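Local coordinates for protein epoxide hydrolase (Aspergillus niger, PDB 3G02) that probably hydrolyses epoxides to vicinal diols, here as an enantioselective variant obtained by directed evolution, at residues Pro17-Val22 and Asn83-Thr89; Trp69-Trp75 and Leu296-Leu301; Ile97-Phe103 and Phe143-Ser149; Glu124-Ile128 and Phe376-Glu380. The protein carries 9 engineered substitutions. One frame throughout, in Å; residues are numbered along the deposited sequence. Where two conformers were deposited one is given.

Interaction 1. Residues Pro17-Val22 and Asn83-Thr89; sequences PNPFTV and NSFPQFT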
# COMPACT_ATOMS: atom_id res chain seq x y z
N PRO A 17 -15.04 -29.18 24.83
CA PRO A 17 -14.02 -29.32 23.79
C PRO A 17 -14.65 -29.66 22.43
O PRO A 17 -15.37 -30.65 22.30
CB PRO A 17 -13.15 -30.48 24.29
CG PRO A 17 -14.05 -31.27 25.18
CD PRO A 17 -14.97 -30.27 25.82
N ASN A 18 -14.37 -28.82 21.44
CA ASN A 18 -14.77 -29.08 20.06
C ASN A 18 -13.51 -29.21 19.21
O ASN A 18 -13.02 -28.22 18.68
CB ASN A 18 -15.67 -27.96 19.53
CG ASN A 18 -16.98 -27.85 20.27
OD1 ASN A 18 -17.85 -28.72 20.15
ND2 ASN A 18 -17.14 -26.79 21.04
N PRO A 19 -12.99 -30.45 19.09
CA PRO A 19 -11.74 -30.67 18.36
C PRO A 19 -11.84 -30.20 16.92
O PRO A 19 -12.84 -30.45 16.25
CB PRO A 19 -11.57 -32.20 18.40
CG PRO A 19 -12.40 -32.65 19.54
CD PRO A 19 -13.56 -31.71 19.61
N PHE A 20 -10.80 -29.52 16.46
CA PHE A 20 -10.77 -28.96 15.13
C PHE A 20 -9.69 -29.65 14.30
O PHE A 20 -8.59 -29.91 14.80
CB PHE A 20 -10.52 -27.45 15.20
CG PHE A 20 -10.50 -26.77 13.87
CD1 PHE A 20 -11.68 -26.40 13.24
CD2 PHE A 20 -9.29 -26.48 13.24
CE1 PHE A 20 -11.67 -25.76 12.00
CE2 PHE A 20 -9.27 -25.85 12.00
CZ PHE A 20 -10.45 -25.49 11.38
N THR A 21 -10.03 -29.96 13.05
CA THR A 21 -9.09 -30.56 12.12
C THR A 21 -9.08 -29.72 10.84
O THR A 21 -10.13 -29.43 10.27
CB THR A 21 -9.49 -32.03 11.78
OG1 THR A 21 -9.63 -32.77 12.99
CG2 THR A 21 -8.45 -32.70 10.89
N VAL A 22 -7.88 -29.32 10.42
CA VAL A 22 -7.72 -28.63 9.15
C VAL A 22 -7.89 -29.63 8.02
O VAL A 22 -7.18 -30.64 7.95
CB VAL A 22 -6.36 -27.91 9.04
CG1 VAL A 22 -6.25 -27.14 7.72
CG2 VAL A 22 -6.14 -26.97 10.23
N ASN A 83 -2.31 -30.38 12.05
CA ASN A 83 -3.16 -31.32 12.77
C ASN A 83 -2.42 -32.21 13.77
O ASN A 83 -3.04 -33.05 14.44
CB ASN A 83 -3.96 -32.16 11.78
CG ASN A 83 -4.99 -31.34 11.02
OD1 ASN A 83 -5.53 -30.36 11.55
ND2 ASN A 83 -5.27 -31.73 9.79
N SER A 84 -1.10 -32.01 13.89
CA SER A 84 -0.28 -32.78 14.83
C SER A 84 -0.40 -32.30 16.28
O SER A 84 0.03 -32.99 17.19
CB SER A 84 1.19 -32.79 14.39
OG SER A 84 1.79 -31.51 14.51
N PHE A 85 -0.98 -31.12 16.48
CA PHE A 85 -1.21 -30.57 17.81
C PHE A 85 -2.70 -30.43 18.07
O PHE A 85 -3.48 -30.30 17.12
CB PHE A 85 -0.52 -29.21 17.96
CG PHE A 85 0.97 -29.29 18.09
CD1 PHE A 85 1.57 -29.40 19.34
CD2 PHE A 85 1.78 -29.27 16.96
CE1 PHE A 85 2.96 -29.48 19.46
CE2 PHE A 85 3.16 -29.36 17.06
CZ PHE A 85 3.75 -29.46 18.32
N PRO A 86 -3.12 -30.47 19.35
CA PRO A 86 -4.54 -30.27 19.66
C PRO A 86 -5.02 -28.90 19.17
O PRO A 86 -4.38 -27.89 19.45
CB PRO A 86 -4.59 -30.33 21.19
CG PRO A 86 -3.38 -31.14 21.57
CD PRO A 86 -2.33 -30.72 20.58
N GLN A 87 -6.12 -28.90 18.42
CA GLN A 87 -6.80 -27.67 18.01
C GLN A 87 -8.27 -27.77 18.37
O GLN A 87 -8.86 -28.86 18.34
CB GLN A 87 -6.70 -27.44 16.51
CG GLN A 87 -5.30 -27.32 15.94
CD GLN A 87 -5.35 -27.23 14.43
OE1 GLN A 87 -5.49 -26.15 13.87
NE2 GLN A 87 -5.27 -28.38 13.76
N PHE A 88 -8.87 -26.63 18.67
CA PHE A 88 -10.28 -26.55 19.02
C PHE A 88 -10.89 -25.27 18.48
O PHE A 88 -10.17 -24.34 18.09
CB PHE A 88 -10.46 -26.57 20.54
CG PHE A 88 -9.76 -27.70 21.23
CD1 PHE A 88 -8.43 -27.57 21.65
CD2 PHE A 88 -10.42 -28.90 21.47
CE1 PHE A 88 -7.78 -28.62 22.28
CE2 PHE A 88 -9.78 -29.96 22.11
CZ PHE A 88 -8.45 -29.82 22.52
N THR A 89 -12.22 -25.22 18.45
CA THR A 89 -12.92 -23.95 18.28
C THR A 89 -13.92 -23.78 19.40
O THR A 89 -14.45 -24.76 19.94
CB THR A 89 -13.66 -23.82 16.93
OG1 THR A 89 -14.67 -24.84 16.82
CG2 THR A 89 -12.70 -23.92 15.75
O HOH W 1 -13.70 -26.22 22.28
O HOH W 2 -13.86 -27.26 16.21
O HOH W 3 -7.64 -31.43 16.91

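Interaction 2. Residues Trp69-Trp75 and Leu296-Leu301; sequences WLSEFDW and LEMVSL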
# COMPACT_ATOMS: atom_id res chain seq x y z
N TRP A 69 5.68 -22.68 -6.12
CA TRP A 69 4.30 -22.84 -5.66
C TRP A 69 3.52 -23.77 -6.59
O TRP A 69 2.67 -24.55 -6.13
CB TRP A 69 3.62 -21.47 -5.62
CG TRP A 69 2.60 -21.30 -4.54
CD1 TRP A 69 2.09 -22.27 -3.72
CD2 TRP A 69 1.95 -20.09 -4.18
NE1 TRP A 69 1.17 -21.72 -2.86
CE2 TRP A 69 1.06 -20.38 -3.12
CE3 TRP A 69 2.03 -18.77 -4.65
CZ2 TRP A 69 0.27 -19.40 -2.52
CZ3 TRP A 69 1.24 -17.80 -4.06
CH2 TRP A 69 0.37 -18.12 -3.00
N LEU A 70 3.81 -23.69 -7.88
CA LEU A 70 3.13 -24.52 -8.88
C LEU A 70 3.63 -25.97 -8.95
O LEU A 70 2.83 -26.90 -9.02
CB LEU A 70 3.25 -23.88 -10.26
CG LEU A 70 2.34 -22.71 -10.61
CD1 LEU A 70 2.83 -22.04 -11.89
CD2 LEU A 70 0.88 -23.14 -10.73
N SER A 71 4.95 -26.13 -8.92
CA SER A 71 5.60 -27.40 -9.26
C SER A 71 6.20 -28.18 -8.08
O SER A 71 6.49 -29.38 -8.21
CB SER A 71 6.69 -27.17 -10.31
OG SER A 71 6.15 -26.57 -11.48
N GLU A 72 6.38 -27.52 -6.94
CA GLU A 72 6.98 -28.16 -5.76
C GLU A 72 6.06 -28.21 -4.53
O GLU A 72 6.07 -29.20 -3.80
CB GLU A 72 8.32 -27.50 -5.41
CG GLU A 72 9.41 -27.70 -6.46
CD GLU A 72 10.68 -26.90 -6.20
OE1 GLU A 72 11.47 -26.73 -7.15
OE2 GLU A 72 10.89 -26.43 -5.06
N PHE A 73 5.28 -27.16 -4.32
CA PHE A 73 4.50 -27.02 -3.09
C PHE A 73 3.36 -28.03 -2.94
O PHE A 73 2.57 -28.23 -3.86
CB PHE A 73 3.96 -25.59 -2.95
CG PHE A 73 3.23 -25.34 -1.66
CD1 PHE A 73 3.93 -25.18 -0.47
CD2 PHE A 73 1.84 -25.29 -1.63
CE1 PHE A 73 3.25 -24.95 0.74
CE2 PHE A 73 1.16 -25.07 -0.44
CZ PHE A 73 1.87 -24.90 0.75
N ASP A 74 3.28 -28.63 -1.76
CA ASP A 74 2.18 -29.53 -1.42
C ASP A 74 1.61 -29.11 -0.06
O ASP A 74 2.31 -29.13 0.96
CB ASP A 74 2.65 -30.99 -1.41
CG ASP A 74 1.51 -31.99 -1.19
OD1 ASP A 74 0.32 -31.60 -1.12
OD2 ASP A 74 1.82 -33.20 -1.08
N TRP A 75 0.34 -28.73 -0.06
CA TRP A 75 -0.36 -28.32 1.15
C TRP A 75 -0.49 -29.44 2.19
O TRP A 75 -0.42 -29.18 3.39
CB TRP A 75 -1.75 -27.78 0.78
CG TRP A 75 -2.60 -27.45 1.97
CD1 TRP A 75 -3.62 -28.21 2.47
CD2 TRP A 75 -2.50 -26.30 2.81
NE1 TRP A 75 -4.17 -27.59 3.57
CE2 TRP A 75 -3.50 -26.42 3.80
CE3 TRP A 75 -1.66 -25.17 2.83
CZ2 TRP A 75 -3.69 -25.45 4.80
CZ3 TRP A 75 -1.85 -24.21 3.81
CH2 TRP A 75 -2.86 -24.36 4.79
N LEU A 296 5.71 -20.03 1.58
CA LEU A 296 4.58 -20.56 0.82
C LEU A 296 3.49 -21.15 1.73
O LEU A 296 2.31 -20.98 1.46
CB LEU A 296 5.03 -21.59 -0.23
CG LEU A 296 5.86 -21.03 -1.39
CD1 LEU A 296 6.25 -22.15 -2.35
CD2 LEU A 296 5.12 -19.93 -2.14
N GLU A 297 3.90 -21.82 2.81
CA GLU A 297 2.95 -22.35 3.79
C GLU A 297 2.12 -21.23 4.43
O GLU A 297 0.90 -21.32 4.49
CB GLU A 297 3.69 -23.13 4.89
CG GLU A 297 4.21 -24.49 4.46
CD GLU A 297 5.12 -25.14 5.49
OE1 GLU A 297 5.47 -24.50 6.51
OE2 GLU A 297 5.49 -26.31 5.28
N MET A 298 2.80 -20.19 4.90
CA MET A 298 2.13 -19.09 5.60
C MET A 298 1.19 -18.31 4.69
O MET A 298 0.08 -17.96 5.07
CB MET A 298 3.13 -18.14 6.26
CG MET A 298 4.03 -18.78 7.30
SD MET A 298 3.17 -19.79 8.53
CE MET A 298 4.41 -19.85 9.84
N VAL A 299 1.66 -18.04 3.47
CA VAL A 299 0.85 -17.33 2.49
C VAL A 299 -0.35 -18.17 2.04
O VAL A 299 -1.46 -17.66 1.94
CB VAL A 299 1.71 -16.83 1.29
CG1 VAL A 299 0.83 -16.25 0.19
CG2 VAL A 299 2.71 -15.77 1.76
N SER A 300 -0.12 -19.46 1.79
CA SER A 300 -1.21 -20.36 1.41
C SER A 300 -2.26 -20.45 2.52
O SER A 300 -3.45 -20.43 2.24
CB SER A 300 -0.69 -21.76 1.08
OG SER A 300 0.18 -21.71 -0.04
N LEU A 301 -1.80 -20.52 3.77
CA LEU A 301 -2.69 -20.53 4.92
C LEU A 301 -3.58 -19.28 4.95
O LEU A 301 -4.79 -19.38 5.13
CB LEU A 301 -1.88 -20.65 6.22
CG LEU A 301 -2.62 -20.54 7.55
CD1 LEU A 301 -3.67 -21.64 7.73
CD2 LEU A 301 -1.60 -20.54 8.69

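Interaction 3. Residues Ile97-Phe103 and Phe143-Ser149; sequences IHFAALF and FHLVVPS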
# COMPACT_ATOMS: atom_id res chain seq x y z
N ILE A 97 -13.85 -18.84 17.49
CA ILE A 97 -12.46 -18.63 17.88
C ILE A 97 -11.72 -19.95 17.88
O ILE A 97 -11.99 -20.83 18.70
CB ILE A 97 -12.33 -17.91 19.25
CG1 ILE A 97 -13.04 -16.54 19.21
CG2 ILE A 97 -10.86 -17.76 19.66
CD1 ILE A 97 -12.58 -15.61 18.07
N HIS A 98 -10.79 -20.07 16.94
CA HIS A 98 -9.90 -21.21 16.83
C HIS A 98 -8.72 -21.05 17.79
O HIS A 98 -8.26 -19.94 18.04
CB HIS A 98 -9.42 -21.32 15.37
CG HIS A 98 -8.23 -22.20 15.19
ND1 HIS A 98 -6.94 -21.72 15.25
CD2 HIS A 98 -8.13 -23.53 14.94
CE1 HIS A 98 -6.09 -22.72 15.06
NE2 HIS A 98 -6.79 -23.83 14.86
N PHE A 99 -8.25 -22.17 18.33
CA PHE A 99 -7.01 -22.15 19.12
C PHE A 99 -6.32 -23.50 19.09
O PHE A 99 -6.96 -24.54 19.00
CB PHE A 99 -7.24 -21.68 20.57
CG PHE A 99 -8.21 -22.51 21.36
CD1 PHE A 99 -9.58 -22.26 21.30
CD2 PHE A 99 -7.76 -23.52 22.21
CE1 PHE A 99 -10.48 -23.01 22.05
CE2 PHE A 99 -8.65 -24.28 22.96
CZ PHE A 99 -10.01 -24.03 22.88
N ALA A 100 -4.99 -23.46 19.12
CA ALA A 100 -4.18 -24.64 19.37
C ALA A 100 -3.80 -24.61 20.84
O ALA A 100 -3.78 -23.55 21.47
CB ALA A 100 -2.93 -24.62 18.50
N ALA A 101 -3.52 -25.78 21.41
CA ALA A 101 -3.19 -25.83 22.83
C ALA A 101 -2.41 -27.06 23.22
O ALA A 101 -2.55 -28.12 22.62
CB ALA A 101 -4.47 -25.76 23.68
N LEU A 102 -1.57 -26.90 24.24
CA LEU A 102 -1.08 -28.03 25.02
C LEU A 102 -1.60 -27.82 26.43
O LEU A 102 -1.20 -26.88 27.11
CB LEU A 102 0.44 -28.11 25.03
CG LEU A 102 1.17 -28.47 23.73
CD1 LEU A 102 2.67 -28.45 23.98
CD2 LEU A 102 0.75 -29.82 23.16
N PHE A 103 -2.52 -28.69 26.85
CA PHE A 103 -3.05 -28.64 28.21
C PHE A 103 -2.33 -29.62 29.12
O PHE A 103 -2.14 -30.78 28.77
CB PHE A 103 -4.55 -28.94 28.22
CG PHE A 103 -5.39 -27.86 27.59
CD1 PHE A 103 -5.47 -26.60 28.16
CD2 PHE A 103 -6.10 -28.13 26.42
CE1 PHE A 103 -6.25 -25.60 27.57
CE2 PHE A 103 -6.88 -27.14 25.83
CZ PHE A 103 -6.96 -25.88 26.41
N PHE A 143 2.94 -25.75 32.43
CA PHE A 143 2.07 -24.69 31.95
C PHE A 143 0.93 -25.25 31.13
O PHE A 143 1.02 -26.35 30.58
CB PHE A 143 2.85 -23.71 31.05
CG PHE A 143 4.18 -23.26 31.61
CD1 PHE A 143 4.31 -22.86 32.93
CD2 PHE A 143 5.29 -23.19 30.77
CE1 PHE A 143 5.54 -22.43 33.43
CE2 PHE A 143 6.52 -22.76 31.26
CZ PHE A 143 6.65 -22.38 32.60
N HIS A 144 -0.17 -24.49 31.05
CA HIS A 144 -1.14 -24.67 29.98
C HIS A 144 -0.73 -23.68 28.90
O HIS A 144 -0.52 -22.50 29.20
CB HIS A 144 -2.56 -24.35 30.45
CG HIS A 144 -3.10 -25.29 31.47
ND1 HIS A 144 -3.34 -26.62 31.20
CD2 HIS A 144 -3.47 -25.09 32.76
CE1 HIS A 144 -3.82 -27.21 32.29
NE2 HIS A 144 -3.92 -26.30 33.24
N LEU A 145 -0.59 -24.15 27.67
CA LEU A 145 -0.18 -23.29 26.57
C LEU A 145 -1.31 -23.17 25.56
O LEU A 145 -1.61 -24.12 24.84
CB LEU A 145 1.11 -23.82 25.92
CG LEU A 145 2.29 -23.93 26.89
CD1 LEU A 145 3.27 -24.99 26.42
CD2 LEU A 145 2.97 -22.59 27.11
N VAL A 146 -1.93 -21.99 25.55
CA VAL A 146 -3.06 -21.71 24.66
C VAL A 146 -2.60 -20.72 23.59
O VAL A 146 -2.07 -19.66 23.90
CB VAL A 146 -4.25 -21.11 25.44
CG1 VAL A 146 -5.46 -20.89 24.53
CG2 VAL A 146 -4.64 -22.02 26.62
N VAL A 147 -2.81 -21.10 22.33
CA VAL A 147 -2.39 -20.30 21.18
C VAL A 147 -3.62 -19.97 20.32
O VAL A 147 -3.97 -20.73 19.41
CB VAL A 147 -1.32 -21.03 20.33
CG1 VAL A 147 -0.79 -20.10 19.26
CG2 VAL A 147 -0.18 -21.53 21.21
N PRO A 148 -4.29 -18.85 20.64
CA PRO A 148 -5.50 -18.52 19.89
C PRO A 148 -5.22 -17.91 18.53
O PRO A 148 -4.19 -17.25 18.32
CB PRO A 148 -6.19 -17.48 20.79
CG PRO A 148 -5.10 -16.83 21.52
CD PRO A 148 -4.00 -17.85 21.68
N SER A 149 -6.15 -18.13 17.61
CA SER A 149 -6.18 -17.34 16.39
C SER A 149 -7.01 -16.12 16.71
O SER A 149 -8.19 -16.23 17.07
CB SER A 149 -6.81 -18.13 15.25
OG SER A 149 -5.95 -19.18 14.83

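Interaction 4. Residues Glu124-Ile128 and Phe376-Glu380; sequences EFYPI and FAALE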
# COMPACT_ATOMS: atom_id res chain seq x y z
N GLU A 124 2.88 -19.88 14.11
CA GLU A 124 4.17 -19.34 14.53
C GLU A 124 4.66 -19.92 15.85
O GLU A 124 5.87 -19.92 16.12
CB GLU A 124 4.10 -17.83 14.65
CG GLU A 124 3.95 -17.13 13.33
CD GLU A 124 3.94 -15.63 13.48
OE1 GLU A 124 3.27 -15.12 14.40
OE2 GLU A 124 4.60 -14.96 12.67
N PHE A 125 3.74 -20.40 16.68
CA PHE A 125 4.10 -20.96 17.98
C PHE A 125 4.31 -22.46 17.98
O PHE A 125 4.64 -23.04 19.01
CB PHE A 125 3.08 -20.53 19.04
CG PHE A 125 3.15 -19.07 19.38
CD1 PHE A 125 4.15 -18.58 20.21
CD2 PHE A 125 2.22 -18.17 18.84
CE1 PHE A 125 4.23 -17.23 20.52
CE2 PHE A 125 2.29 -16.82 19.14
CZ PHE A 125 3.30 -16.34 19.98
N TYR A 126 4.13 -23.10 16.82
CA TYR A 126 4.29 -24.55 16.72
C TYR A 126 5.70 -25.05 17.10
O TYR A 126 5.81 -26.02 17.84
CB TYR A 126 3.84 -25.08 15.35
CG TYR A 126 2.39 -25.52 15.32
CD1 TYR A 126 1.40 -24.81 16.02
CD2 TYR A 126 1.99 -26.64 14.59
CE1 TYR A 126 0.07 -25.21 16.00
CE2 TYR A 126 0.66 -27.04 14.56
CZ TYR A 126 -0.29 -26.32 15.26
OH TYR A 126 -1.61 -26.72 15.23
N PRO A 127 6.78 -24.39 16.60
CA PRO A 127 8.10 -24.80 17.09
C PRO A 127 8.23 -24.80 18.61
O PRO A 127 8.81 -25.73 19.17
CB PRO A 127 9.04 -23.77 16.44
CG PRO A 127 8.35 -23.46 15.15
CD PRO A 127 6.90 -23.35 15.55
N ILE A 128 7.68 -23.79 19.28
CA ILE A 128 7.70 -23.74 20.75
C ILE A 128 6.84 -24.84 21.38
O ILE A 128 7.26 -25.49 22.33
CB ILE A 128 7.33 -22.33 21.28
CG1 ILE A 128 8.50 -21.36 21.04
CG2 ILE A 128 6.95 -22.38 22.77
CD1 ILE A 128 8.22 -19.92 21.38
N PHE A 376 10.15 -12.28 13.75
CA PHE A 376 9.35 -13.48 13.96
C PHE A 376 10.01 -14.38 15.01
O PHE A 376 10.42 -15.51 14.71
CB PHE A 376 9.14 -14.21 12.63
CG PHE A 376 8.33 -13.43 11.62
CD1 PHE A 376 6.94 -13.43 11.68
CD2 PHE A 376 8.95 -12.71 10.61
CE1 PHE A 376 6.19 -12.70 10.76
CE2 PHE A 376 8.21 -12.00 9.68
CZ PHE A 376 6.82 -12.00 9.75
N ALA A 377 10.10 -13.87 16.24
CA ALA A 377 10.87 -14.52 17.30
C ALA A 377 10.50 -15.98 17.55
O ALA A 377 11.38 -16.82 17.70
CB ALA A 377 10.78 -13.72 18.58
N ALA A 378 9.20 -16.28 17.59
CA ALA A 378 8.74 -17.65 17.81
C ALA A 378 9.19 -18.60 16.70
O ALA A 378 9.46 -19.78 16.96
CB ALA A 378 7.23 -17.69 17.99
N LEU A 379 9.27 -18.10 15.47
CA LEU A 379 9.75 -18.89 14.33
C LEU A 379 11.26 -18.94 14.24
O LEU A 379 11.84 -19.98 13.90
CB LEU A 379 9.21 -18.32 13.01
CG LEU A 379 7.76 -18.52 12.61
CD1 LEU A 379 7.54 -17.91 11.24
CD2 LEU A 379 7.39 -20.00 12.59
N GLU A 380 11.91 -17.81 14.52
CA GLU A 380 13.34 -17.66 14.28
C GLU A 380 14.17 -18.18 15.45
O GLU A 380 15.19 -18.85 15.24
CB GLU A 380 13.68 -16.19 14.06
CG GLU A 380 13.14 -15.59 12.79
CD GLU A 380 13.56 -14.15 12.63
OE1 GLU A 380 14.78 -13.89 12.57
OE2 GLU A 380 12.68 -13.27 12.59
O HOH W 4 7.41 -21.17 17.99

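Interaction 1. Residues Pro17-Val22 and Asn83-Thr89
Phe20 lays its ring across two side chains of the facing segment: CD1 lies 3.7 Å from Thr89 CG2, and the ring edge on the CD2 side meets Gln87 OE1, with the amide plane nearly perpendicular to the ring. The N-terminal stretch here runs beside strand 87-92, the outermost strand at one end of the alpha/beta-hydrolase sheet, and joins it through a single beta bridge, Pro19 with Phe88. Two backbone bonds flank that bridge, Phe20 N to Gln87 O (2.8 Å) and Thr89 N to Asn18 O (3.1 Å). In between, the chains come close enough for Phe88 CA to make a CH...O contact with Asn18 O. Farther along, a side chain replaces the strand. With CG beside its own backbone N (chi1 -68°), Asn83 turns its amide to Val22 and grips that residue at both ends: OD1 takes Val22 N on a lone pair at 2.8 Å, and ND2 gives a straight bond to Val22 O at 2.9 Å, the acceptor lying in the amide plane. The Thr21 and Asn83 side chains cross at about a right angle, with the methyl CG2 against ND2. Gln87 NE2 adds a weak bond to Asn83 OD1, while its OE1 is held by His98 of the next strand. At the exposed end Pro17 CB packs on Phe88 CE2, and water joins Asn18 N to Thr89 O. A second water, in the plane of the Phe20 ring at its edge, links Asn18 O (2.8 Å) to Thr89 OG1 (2.6 Å).

Interaction 2. Residues Trp69-Trp75 and Leu296-Leu301
The Trp69 indole has Leu296 on one face and polar and aromatic neighbours at its rim. Leu296 CD2 makes a CH-pi contact over the five-membered ring, 3.9 Å from its centroid. At the edge Phe73 CD2 lies in plane, whereas Ser300 OG sits 22° out of it and receives Trp69 NE1 in a bent bond of 3.0 Å. On the six-membered ring, Trp69 CH2 touches Val299 CG1 at 3.7 Å. The Phe73 ring, swung toward the helix with CG anti to the backbone N (chi1 -176°), slides alongside Leu296, CD1 to CB 3.8 Å, and meets Glu297 CG at its edge. Trp75 brings CZ3 to within 3.8 Å of Ser300 CB and turns an edge to Glu297 O. Its NE1 goes to Glu79. The serine is fixed from within its own helix: OG donates to Leu296 O at 2.7 Å, which Ser300 N approaches from the opposite face, so OG meets the indole as an acceptor. Here helix 292-304, part of the insertion between strands 209-214 and 340-345, is packed by the end of helix 59-71 and the turn after it, a lid-to-N-terminal-region interface consistent with epoxide hydrolases of the alpha/beta-hydrolase fold.

Interaction 3. Residues Ile97-Phe103 and Phe143-Ser149
Ala100 and Val147 bond to each other twice through their backbones, Ala100 N to Val147 O at 2.9 Å and Val147 N to Ala100 O at 2.8 Å, and Leu102 with Leu145 repeats the pattern. These are the hydrogen-bonded pairs of two neighbouring antiparallel strands in the central alpha/beta-hydrolase sheet, their N-to-C directions 153° apart. Phe99 with Pro148 and Ala101 with Val146 are the non-hydrogen-bonded pairs, where Ala101 CA approaches Leu145 O at 3.1 Å in a CH...O contact. Apolar side chains divide between the sheet's two faces. On one, helix 126-135 covers Ala100, Leu102 and Leu145, and Phe125 just before it packs on Val147. On the other, Phe99, Val146 and Pro148 meet helix 167-180, and Phe99 CD2 reaches Val146 CG1. Contacts of the Phe103 ring close one end: Ala101 CB lies over one face, offset toward the rim, His144 ND1 stands in plane at the edge, 3.7 Å from Phe103 CD1, and Phe103 CE1 touches Val146 CG2 at 4.0 Å. Polar contacts close the other end. Ser149 N donates an almost straight bond to His98 O. The His98 ring, its CG anti to the backbone N (chi1 164°), sets ND1 2.8 Å from Ser149 OG in a hydrogen bond that either could donate.

Interaction 4. Residues Glu124-Ile128 and Phe376-Glu380
Ala378 presses its methyl group into the turn that opens helix 126-135, with CB 3.2 Å from Glu124 O, 3.9 Å from Phe125 CD1 and 4.2 Å from Ile128 CD1. This is the core of the alpha/beta-hydrolase fold, where the start of that helix meets the short helix 377-380 just after His375, a predicted proton donor. One water sews the two backbones together, donating to Glu124 O (2.7 Å) and Ala378 O (2.7 Å) and accepting from Ile128 N (2.9 Å). Leu379 crosses the Glu124 side chain at about a right angle: CG faces CG, and CD2 lies 3.8 Å from Glu124 CA. Pro127 CB packs against Ala378 O. Glu124 is modelled in two conformers; in the one described, its extended chain directs OE2 at the edge of the Phe376 ring, a close approach that remains doubtful. The glutamate also packs on His116, the first residue of an HGXP sequence, as in related epoxide hydrolases. In the next shell, Tyr282 stacks on the Phe376 ring, and Leu385 of helix 382-396 packs on both Ala378 and Ile128. The N-cap residue Phe376 is held by Glu380, whose OE1 binds Gly374 N and Asp287 N, while its OE2 accepts Phe376 N at 3.0 Å on the anti side of the carboxylate.

In the fold
Interactions 1 and 3 build adjoining parts of one sheet: strand 87-92 takes the N-terminal stretch on its outer side and pairs with strand 95-102 on the other, which in turn pairs with 143-148. The outer contact is partly exposed and uses water and an asparagine amide; the inner one is buried, with regular backbone bonds between strands and apolar side chains on both faces. Interactions 2 and 4 are buried too, but there helices and turns meet mainly through side chains, aromatic in 2 and mostly aliphatic, with a bridging water, in 4. Val22 touches Trp75, joining 1 to 2; Met298 touches Leu379, joining 2 to 4. Interaction 4 lies nearest the predicted catalytic residues.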